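Local coordinates for protein lipase (Photobacterium sp. M37, PDB 2ORY) that catalyses the hydrolysis of triacylglycerols as a cold-adapted lipase of the alpha/beta hydrolase class, at residues A[12-16]-A[73-77]; A[98-103]-A[267-271]; A[112-116]-A[185-190]. One frame throughout, in Å; residues are numbered along the deposited sequence.

Interaction 1: residues A[12-16]-A[73-77]; sequences FSYMS and MYVIQ
A buried helix-on-sheet contact joins residues 12-16, at the end region of helix 5-15, through Phe12, Met15 and Ser16, to Tyr74 and Ile76 of strand 66-78. Its polar centre is the carbonyl oxygen of Phe12, which takes two hydroxyl donors. Tyr74 OH gives its proton to Phe12 O over 2.8 Å, at a C=O...donor angle of 124° and tilted 24° from the carbonyl plane. Ser16 OG bonds the same Phe12 O, also at 2.8 Å, but lies in the carbonyl plane on a lone pair. Since the amide of Ser16 reaches this carbonyl only weakly, the two hydroxyls supply its main bonds. Tyr74 already points toward the helix from the strand, and with CG between the backbone N and the carbonyl carbon (chi1 66°) the ring carries OH to Phe12 O. The strand belongs to the mixed central sheet of an alpha/beta hydrolase fold, paired there with strands 52-63 and 84-90, and Met37 of helix 30-43 touches both Tyr74 and Met15. At the edge of the phenol ring and in its plane, Ser16 OG comes 3.4 Å from Tyr74 CE2. Met15, bent at chi3, swings its methyl CE to 3.7 Å from Tyr74 CE1, its chain crossing the tyrosine at about a right angle. Further along the strand, Ile76 CG1 meets Phe12 CE2 at 3.7 Å, while Trp52 packs edge-to-face with the Phe12 ring.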
loop_
_atom_site.group_PDB
_atom_site.type_symbol
_atom_site.label_atom_id
_atom_site.label_comp_id
_atom_site.label_asym_id
_atom_site.label_seq_id
_atom_site.Cartn_x
_atom_site.Cartn_y
_atom_site.Cartn_z
ATOM N N PHE A 12 3.257 -10.072 3.933
ATOM C CA PHE A 12 3.997 -8.997 4.582
ATOM C C PHE A 12 3.156 -7.733 4.631
ATOM O O PHE A 12 3.215 -6.979 5.598
ATOM C CB PHE A 12 5.292 -8.701 3.830
ATOM C CG PHE A 12 6.370 -9.718 4.057
ATOM C CD1 PHE A 12 6.883 -10.462 2.992
ATOM C CD2 PHE A 12 6.898 -9.908 5.332
ATOM C CE1 PHE A 12 7.909 -11.374 3.194
ATOM C CE2 PHE A 12 7.920 -10.819 5.545
ATOM C CZ PHE A 12 8.432 -11.555 4.473
ATOM N N SER A 13 2.373 -7.507 3.582
ATOM C CA SER A 13 1.529 -6.329 3.531
ATOM C C SER A 13 0.489 -6.402 4.636
ATOM O O SER A 13 0.184 -5.391 5.271
ATOM C CB SER A 13 0.829 -6.212 2.177
ATOM O OG SER A 13 1.728 -5.773 1.171
ATOM N N TYR A 14 -0.046 -7.597 4.876
ATOM C CA TYR A 14 -1.070 -7.759 5.912
ATOM C C TYR A 14 -0.536 -7.810 7.334
ATOM O O TYR A 14 -1.215 -7.376 8.272
ATOM C CB TYR A 14 -1.957 -8.975 5.625
ATOM C CG TYR A 14 -3.113 -8.619 4.700
ATOM C CD1 TYR A 14 -2.870 -8.064 3.440
ATOM C CD2 TYR A 14 -4.444 -8.792 5.097
ATOM C CE1 TYR A 14 -3.914 -7.683 2.596
ATOM C CE2 TYR A 14 -5.512 -8.418 4.253
ATOM C CZ TYR A 14 -5.235 -7.859 3.002
ATOM O OH TYR A 14 -6.253 -7.466 2.150
ATOM N N MET A 15 0.684 -8.306 7.493
ATOM C CA MET A 15 1.311 -8.358 8.809
ATOM C C MET A 15 1.547 -6.916 9.275
ATOM O O MET A 15 1.662 -6.654 10.468
ATOM C CB MET A 15 2.647 -9.105 8.728
ATOM C CG MET A 15 3.291 -9.388 10.090
ATOM S SD MET A 15 4.827 -10.347 9.944
ATOM C CE MET A 15 5.980 -9.082 9.544
ATOM N N SER A 16 1.622 -5.994 8.314
ATOM C CA SER A 16 1.821 -4.575 8.587
ATOM C C SER A 16 0.685 -3.998 9.416
ATOM O O SER A 16 0.867 -3.028 10.153
ATOM C CB SER A 16 1.874 -3.794 7.279
ATOM O OG SER A 16 2.836 -4.343 6.415
ATOM N N MET A 73 6.135 1.700 8.566
ATOM C CA MET A 73 7.024 1.056 7.611
ATOM C C MET A 73 8.087 0.264 8.357
ATOM O O MET A 73 8.544 0.682 9.431
ATOM C CB MET A 73 7.686 2.100 6.693
ATOM C CG MET A 73 8.706 1.527 5.689
ATOM S SD MET A 73 9.147 2.740 4.474
ATOM C CE MET A 73 10.013 3.958 5.521
ATOM N N TYR A 74 8.427 -0.902 7.814
ATOM C CA TYR A 74 9.475 -1.745 8.379
ATOM C C TYR A 74 10.170 -2.472 7.228
ATOM O O TYR A 74 9.685 -2.466 6.080
ATOM C CB TYR A 74 8.914 -2.748 9.413
ATOM C CG TYR A 74 7.975 -3.813 8.875
ATOM C CD1 TYR A 74 8.408 -5.115 8.687
ATOM C CD2 TYR A 74 6.665 -3.503 8.513
ATOM C CE1 TYR A 74 7.563 -6.085 8.141
ATOM C CE2 TYR A 74 5.812 -4.463 7.960
ATOM C CZ TYR A 74 6.270 -5.751 7.774
ATOM O OH TYR A 74 5.464 -6.690 7.173
ATOM N N VAL A 75 11.326 -3.056 7.532
ATOM C CA VAL A 75 12.104 -3.806 6.552
ATOM C C VAL A 75 12.430 -5.208 7.095
ATOM O O VAL A 75 12.947 -5.339 8.203
ATOM C CB VAL A 75 13.430 -3.082 6.226
ATOM C CG1 VAL A 75 14.151 -3.810 5.110
ATOM C CG2 VAL A 75 13.162 -1.631 5.843
ATOM N N ILE A 76 12.111 -6.247 6.320
ATOM C CA ILE A 76 12.393 -7.634 6.716
ATOM C C ILE A 76 13.546 -8.108 5.838
ATOM O O ILE A 76 13.559 -7.851 4.636
ATOM C CB ILE A 76 11.214 -8.616 6.433
ATOM C CG1 ILE A 76 9.888 -8.020 6.896
ATOM C CG2 ILE A 76 11.457 -9.943 7.117
ATOM C CD1 ILE A 76 9.264 -7.111 5.836
ATOM N N GLN A 77 14.500 -8.802 6.435
ATOM C CA GLN A 77 15.632 -9.327 5.689
ATOM C C GLN A 77 15.621 -10.848 5.781
ATOM O O GLN A 77 15.470 -11.406 6.867
ATOM C CB GLN A 77 16.949 -8.797 6.263
ATOM C CG GLN A 77 18.187 -9.392 5.597
ATOM C CD GLN A 77 19.495 -8.893 6.196
ATOM O OE1 GLN A 77 20.573 -9.152 5.660
ATOM N NE2 GLN A 77 19.407 -8.180 7.314
#

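Interaction 2: residues A[98-103]-A[267-271]; sequences SDWLFN and QRALI
Phe102 reaches from helix 97-102 to Leu270 and Ile271 of helix 265-278, and its atoms meet them in order from root to tip. CB, which points toward the partner helix, lies beside Leu270, 4.1 Å from Phe102 CB to Leu270 CD1. Next comes the ring: Phe102 CD2 stands 4.0 Å from Leu270 CB, the two side chains crossing obliquely. One atom further out, CE2 has the CG of Gln267 at the ring edge, near the ring plane. At the tip Phe102 CZ is 3.4 Å from Ile271 CD1, a close apolar touch reached with CG anti to the carbonyl carbon (chi1 -69°). The two helical segments run nearly parallel, 17° between their directions, with their axes 11.4 Å apart, and side chains from both helices fill the gap between them. Helix 97-102 borders the probable active site of this alpha/beta hydrolase: Trp100 touches Ser174 and His312, which are consistent with two members of a catalytic triad. Beside the phenylalanine, Ser98 OG donates to Gln267 OE1 over 2.9 Å, in the plane of the amide carbonyl and on a lone pair, with a C=O...donor angle of 127°. Leu305 of helix 304-319 touches both of these residues. Asn103 ND2 folds back to bond Ser98 O at 2.8 Å, where the helix closes with a wider pi-type turn, and the same amide group lies across the methyls of Leu270, with Asn103 OD1 3.7 Å from Leu270 CD2.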
loop_
_atom_site.group_PDB
_atom_site.type_symbol
_atom_site.label_atom_id
_atom_site.label_comp_id
_atom_site.label_asym_id
_atom_site.label_seq_id
_atom_site.Cartn_x
_atom_site.Cartn_y
_atom_site.Cartn_z
ATOM N N SER A 98 -14.657 5.264 2.972
ATOM C CA SER A 98 -15.332 6.542 2.713
ATOM C C SER A 98 -14.680 7.703 3.463
ATOM O O SER A 98 -14.657 8.828 2.977
ATOM C CB SER A 98 -16.824 6.440 3.083
ATOM O OG SER A 98 -17.538 7.587 2.674
ATOM N N ASP A 99 -14.134 7.419 4.639
ATOM C CA ASP A 99 -13.495 8.456 5.440
ATOM C C ASP A 99 -12.084 8.820 4.986
ATOM O O ASP A 99 -11.827 9.989 4.729
ATOM C CB ASP A 99 -13.470 8.070 6.923
ATOM C CG ASP A 99 -14.877 7.999 7.538
ATOM O OD1 ASP A 99 -15.862 8.217 6.799
ATOM O OD2 ASP A 99 -15.003 7.721 8.748
ATOM N N TRP A 100 -11.173 7.845 4.894
ATOM C CA TRP A 100 -9.804 8.164 4.488
ATOM C C TRP A 100 -9.589 8.334 2.983
ATOM O O TRP A 100 -8.630 8.984 2.573
ATOM C CB TRP A 100 -8.800 7.141 5.044
ATOM C CG TRP A 100 -8.938 5.755 4.505
ATOM C CD1 TRP A 100 -9.638 4.726 5.066
ATOM C CD2 TRP A 100 -8.405 5.251 3.260
ATOM N NE1 TRP A 100 -9.581 3.618 4.254
ATOM C CE2 TRP A 100 -8.835 3.909 3.141
ATOM C CE3 TRP A 100 -7.613 5.802 2.243
ATOM C CZ2 TRP A 100 -8.496 3.104 2.032
ATOM C CZ3 TRP A 100 -7.274 4.996 1.144
ATOM C CH2 TRP A 100 -7.720 3.664 1.053
ATOM N N LEU A 101 -10.473 7.772 2.162
ATOM C CA LEU A 101 -10.336 7.901 0.712
ATOM C C LEU A 101 -11.272 8.974 0.106
ATOM O O LEU A 101 -10.803 9.961 -0.456
ATOM C CB LEU A 101 -10.584 6.540 0.037
ATOM C CG LEU A 101 -10.518 6.566 -1.496
ATOM C CD1 LEU A 101 -9.074 6.810 -1.925
ATOM C CD2 LEU A 101 -11.031 5.249 -2.076
ATOM N N PHE A 102 -12.583 8.797 0.224
ATOM C CA PHE A 102 -13.517 9.783 -0.329
ATOM C C PHE A 102 -13.347 11.213 0.218
ATOM O O PHE A 102 -13.547 12.177 -0.504
ATOM C CB PHE A 102 -14.971 9.363 -0.086
ATOM C CG PHE A 102 -15.412 8.159 -0.866
ATOM C CD1 PHE A 102 -14.506 7.397 -1.589
ATOM C CD2 PHE A 102 -16.753 7.789 -0.870
ATOM C CE1 PHE A 102 -14.925 6.286 -2.306
ATOM C CE2 PHE A 102 -17.188 6.681 -1.581
ATOM C CZ PHE A 102 -16.266 5.924 -2.304
ATOM N N ASN A 103 -13.005 11.354 1.493
ATOM C CA ASN A 103 -12.855 12.691 2.062
ATOM C C ASN A 103 -11.438 13.274 1.994
ATOM O O ASN A 103 -11.104 14.192 2.742
ATOM C CB ASN A 103 -13.343 12.696 3.512
ATOM C CG ASN A 103 -14.841 12.634 3.614
ATOM O OD1 ASN A 103 -15.518 13.663 3.687
ATOM N ND2 ASN A 103 -15.377 11.423 3.603
ATOM N N GLN A 267 -22.846 8.982 0.213
ATOM C CA GLN A 267 -21.705 8.513 -0.566
ATOM C C GLN A 267 -21.795 8.953 -2.037
ATOM O O GLN A 267 -20.775 9.226 -2.676
ATOM C CB GLN A 267 -21.604 6.996 -0.477
ATOM C CG GLN A 267 -20.740 6.501 0.672
ATOM C CD GLN A 267 -21.225 6.962 2.041
ATOM O OE1 GLN A 267 -20.454 7.527 2.825
ATOM N NE2 GLN A 267 -22.487 6.704 2.343
ATOM N N ARG A 268 -23.012 9.021 -2.579
ATOM C CA ARG A 268 -23.184 9.459 -3.969
ATOM C C ARG A 268 -22.710 10.898 -4.084
ATOM O O ARG A 268 -22.090 11.257 -5.079
ATOM C CB ARG A 268 -24.647 9.375 -4.406
ATOM C CG ARG A 268 -25.112 7.989 -4.784
ATOM C CD ARG A 268 -26.608 8.003 -5.069
ATOM N NE ARG A 268 -27.098 6.678 -5.423
ATOM C CZ ARG A 268 -26.891 6.098 -6.601
ATOM N NH1 ARG A 268 -26.209 6.737 -7.547
ATOM N NH2 ARG A 268 -27.351 4.874 -6.827
ATOM N N ALA A 269 -23.011 11.716 -3.070
ATOM C CA ALA A 269 -22.573 13.119 -3.050
ATOM C C ALA A 269 -21.041 13.187 -2.956
ATOM O O ALA A 269 -20.409 14.016 -3.618
ATOM C CB ALA A 269 -23.207 13.864 -1.856
ATOM N N LEU A 270 -20.440 12.323 -2.133
ATOM C CA LEU A 270 -18.973 12.317 -2.005
ATOM C C LEU A 270 -18.327 11.909 -3.331
ATOM O O LEU A 270 -17.351 12.518 -3.757
ATOM C CB LEU A 270 -18.519 11.369 -0.884
ATOM C CG LEU A 270 -18.520 11.957 0.532
ATOM C CD1 LEU A 270 -18.375 10.878 1.585
ATOM C CD2 LEU A 270 -17.385 12.929 0.626
ATOM N N ILE A 271 -18.883 10.891 -3.985
ATOM C CA ILE A 271 -18.357 10.449 -5.272
ATOM C C ILE A 271 -18.369 11.610 -6.270
ATOM O O ILE A 271 -17.364 11.872 -6.932
ATOM C CB ILE A 271 -19.194 9.299 -5.865
ATOM C CG1 ILE A 271 -19.112 8.072 -4.969
ATOM C CG2 ILE A 271 -18.694 8.963 -7.257
ATOM C CD1 ILE A 271 -17.758 7.465 -4.959
#

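Interaction 3: residues A[112-116]-A[185-190]; sequences KWPYA and LWLKDI
Tyr115 lays one face of its ring over the edge of Trp186, whose CD1 sits above the ring centre. The pair is edge-to-face but inclined: the centroids of the Tyr115 ring and the Trp186 five-membered ring are 4.3 Å apart and the planes meet at 52°. The nearest atoms are Tyr115 CZ and Trp186 CD1, at 3.5 Å. Pro114 CG lies over the rim of the opposite face, so the ring sits between the proline and Trp186. Closer to the backbone, Tyr115 CB packs against Asp189 CB at 3.6 Å. Trp113 approaches Asp189 from the same loop, its indole extended with CG anti to the backbone N. Trp113 NE1 donates to Asp189 OD2 over 2.7 Å; the N-H...O angle is 152°, and the oxygen lies in the indole plane. Ring and carboxylate planes are turned 60° apart. On the faces of the same indole lie Tyr115 CD1 and, opposite, Leu185 CD2, while Trp113 CZ2 is 3.7 Å from Leu185 CG. These contacts fasten the loop between strands 110-112 and 124-126 to the last turns of helix 175-189, the helix that follows the probable nucleophile elbow of the hydrolase fold. Asp189 OD1 is bonded by Tyr219 OH of helix 214-224, and Tyr115 OH by Gln137 NE2. With a separate partner on each oxygen, the carboxylate of Asp189 is probably restrained in rotation, and the two neutral partners would be expected to stabilise its negative charge.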
loop_
_atom_site.group_PDB
_atom_site.type_symbol
_atom_site.label_atom_id
_atom_site.label_comp_id
_atom_site.label_asym_id
_atom_site.label_seq_id
_atom_site.Cartn_x
_atom_site.Cartn_y
_atom_site.Cartn_z
ATOM N N LYS A 112 4.944 18.488 -8.461
ATOM C CA LYS A 112 5.674 17.833 -9.523
ATOM C C LYS A 112 6.621 16.842 -8.870
ATOM O O LYS A 112 7.168 17.109 -7.796
ATOM C CB LYS A 112 6.445 18.847 -10.384
ATOM C CG LYS A 112 7.597 19.526 -9.689
ATOM C CD LYS A 112 8.833 19.600 -10.587
ATOM C CE LYS A 112 8.604 20.449 -11.829
ATOM N NZ LYS A 112 9.732 20.289 -12.806
ATOM N N TRP A 113 6.757 15.679 -9.496
ATOM C CA TRP A 113 7.647 14.633 -9.018
ATOM C C TRP A 113 9.023 15.285 -8.913
ATOM O O TRP A 113 9.566 15.799 -9.894
ATOM C CB TRP A 113 7.668 13.480 -10.018
ATOM C CG TRP A 113 8.552 12.348 -9.628
ATOM C CD1 TRP A 113 9.637 11.882 -10.317
ATOM C CD2 TRP A 113 8.388 11.479 -8.493
ATOM N NE1 TRP A 113 10.154 10.772 -9.686
ATOM C CE2 TRP A 113 9.411 10.503 -8.568
ATOM C CE3 TRP A 113 7.479 11.433 -7.426
ATOM C CZ2 TRP A 113 9.550 9.486 -7.613
ATOM C CZ3 TRP A 113 7.616 10.417 -6.469
ATOM C CH2 TRP A 113 8.646 9.459 -6.573
ATOM N N PRO A 114 9.601 15.280 -7.710
ATOM C CA PRO A 114 10.910 15.903 -7.546
ATOM C C PRO A 114 12.168 15.118 -7.890
ATOM O O PRO A 114 13.248 15.697 -7.921
ATOM C CB PRO A 114 10.893 16.357 -6.079
ATOM C CG PRO A 114 10.032 15.351 -5.406
ATOM C CD PRO A 114 8.949 15.017 -6.412
ATOM N N TYR A 115 12.049 13.833 -8.200
ATOM C CA TYR A 115 13.251 13.049 -8.452
ATOM C C TYR A 115 13.606 12.681 -9.884
ATOM O O TYR A 115 14.547 11.936 -10.099
ATOM C CB TYR A 115 13.210 11.783 -7.589
ATOM C CG TYR A 115 12.850 12.087 -6.159
ATOM C CD1 TYR A 115 11.566 11.826 -5.665
ATOM C CD2 TYR A 115 13.773 12.691 -5.313
ATOM C CE1 TYR A 115 11.220 12.161 -4.364
ATOM C CE2 TYR A 115 13.434 13.031 -4.022
ATOM C CZ TYR A 115 12.161 12.765 -3.552
ATOM O OH TYR A 115 11.841 13.128 -2.271
ATOM N N ALA A 116 12.849 13.176 -10.855
ATOM C CA ALA A 116 13.135 12.909 -12.259
ATOM C C ALA A 116 12.256 13.772 -13.155
ATOM O O ALA A 116 11.142 14.151 -12.776
ATOM C CB ALA A 116 12.927 11.437 -12.587
ATOM N N LEU A 185 9.856 3.890 -6.622
ATOM C CA LEU A 185 10.310 4.746 -7.711
ATOM C C LEU A 185 11.305 5.779 -7.192
ATOM O O LEU A 185 12.261 6.118 -7.888
ATOM C CB LEU A 185 9.143 5.482 -8.394
ATOM C CG LEU A 185 9.518 6.360 -9.615
ATOM C CD1 LEU A 185 10.171 5.502 -10.696
ATOM C CD2 LEU A 185 8.288 7.035 -10.194
ATOM N N TRP A 186 11.091 6.282 -5.978
ATOM C CA TRP A 186 12.008 7.265 -5.428
ATOM C C TRP A 186 13.390 6.646 -5.238
ATOM O O TRP A 186 14.398 7.276 -5.549
ATOM C CB TRP A 186 11.487 7.805 -4.100
ATOM C CG TRP A 186 12.550 8.412 -3.235
ATOM C CD1 TRP A 186 13.312 9.504 -3.516
ATOM C CD2 TRP A 186 12.943 7.969 -1.935
ATOM N NE1 TRP A 186 14.156 9.775 -2.469
ATOM C CE2 TRP A 186 13.952 8.848 -1.483
ATOM C CE3 TRP A 186 12.531 6.916 -1.096
ATOM C CZ2 TRP A 186 14.560 8.710 -0.234
ATOM C CZ3 TRP A 186 13.132 6.786 0.145
ATOM C CH2 TRP A 186 14.138 7.683 0.567
ATOM N N LEU A 187 13.427 5.411 -4.732
ATOM C CA LEU A 187 14.685 4.698 -4.520
ATOM C C LEU A 187 15.369 4.480 -5.865
ATOM O O LEU A 187 16.578 4.640 -5.987
ATOM C CB LEU A 187 14.425 3.353 -3.825
ATOM C CG LEU A 187 13.946 3.455 -2.376
ATOM C CD1 LEU A 187 13.679 2.074 -1.756
ATOM C CD2 LEU A 187 15.024 4.159 -1.599
ATOM N N LYS A 188 14.578 4.108 -6.869
ATOM C CA LYS A 188 15.054 3.910 -8.231
ATOM C C LYS A 188 15.690 5.211 -8.757
ATOM O O LYS A 188 16.828 5.216 -9.249
ATOM C CB LYS A 188 13.878 3.561 -9.143
ATOM C CG LYS A 188 13.711 2.097 -9.472
ATOM C CD LYS A 188 14.657 1.685 -10.582
ATOM C CE LYS A 188 14.243 0.352 -11.176
ATOM N NZ LYS A 188 15.117 -0.028 -12.317
ATOM N N ASP A 189 14.943 6.309 -8.651
ATOM C CA ASP A 189 15.406 7.596 -9.140
ATOM C C ASP A 189 16.661 8.167 -8.501
ATOM O O ASP A 189 17.326 8.988 -9.124
ATOM C CB ASP A 189 14.301 8.643 -9.051
ATOM C CG ASP A 189 13.262 8.501 -10.150
ATOM O OD1 ASP A 189 13.613 8.073 -11.276
ATOM O OD2 ASP A 189 12.088 8.844 -9.887
ATOM N N ILE A 190 16.994 7.760 -7.281
ATOM C CA ILE A 190 18.193 8.295 -6.640
ATOM C C ILE A 190 19.368 7.308 -6.649
ATOM O O ILE A 190 20.404 7.548 -6.021
ATOM C CB ILE A 190 17.914 8.713 -5.194
ATOM C CG1 ILE A 190 17.625 7.481 -4.342
ATOM C CG2 ILE A 190 16.729 9.673 -5.159
ATOM C CD1 ILE A 190 17.411 7.801 -2.866
#

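In the fold
Interactions 1 and 2 are both buried, but interaction 1 is the more interior, its centre about 11 Å from that of the chain against about 19 Å for interaction 2; interaction 3, at about 18 Å, is only partly buried. Interactions 1 and 2 lie on opposite sides of the chain's centre, their own centres about 28 Å apart; interaction 3 is nested in the loop that interaction 2 closes. No two share a secondary-structure element: one sets a helix on the central sheet, one pairs two helices, one binds a loop to a helix. Chemistry varies accordingly. Neutral hydroxyls satisfy a buried carbonyl in 1, a serine-amide bond accompanies apolar packing in 2, and 3 combines aromatic stacking with a carboxylate acceptor.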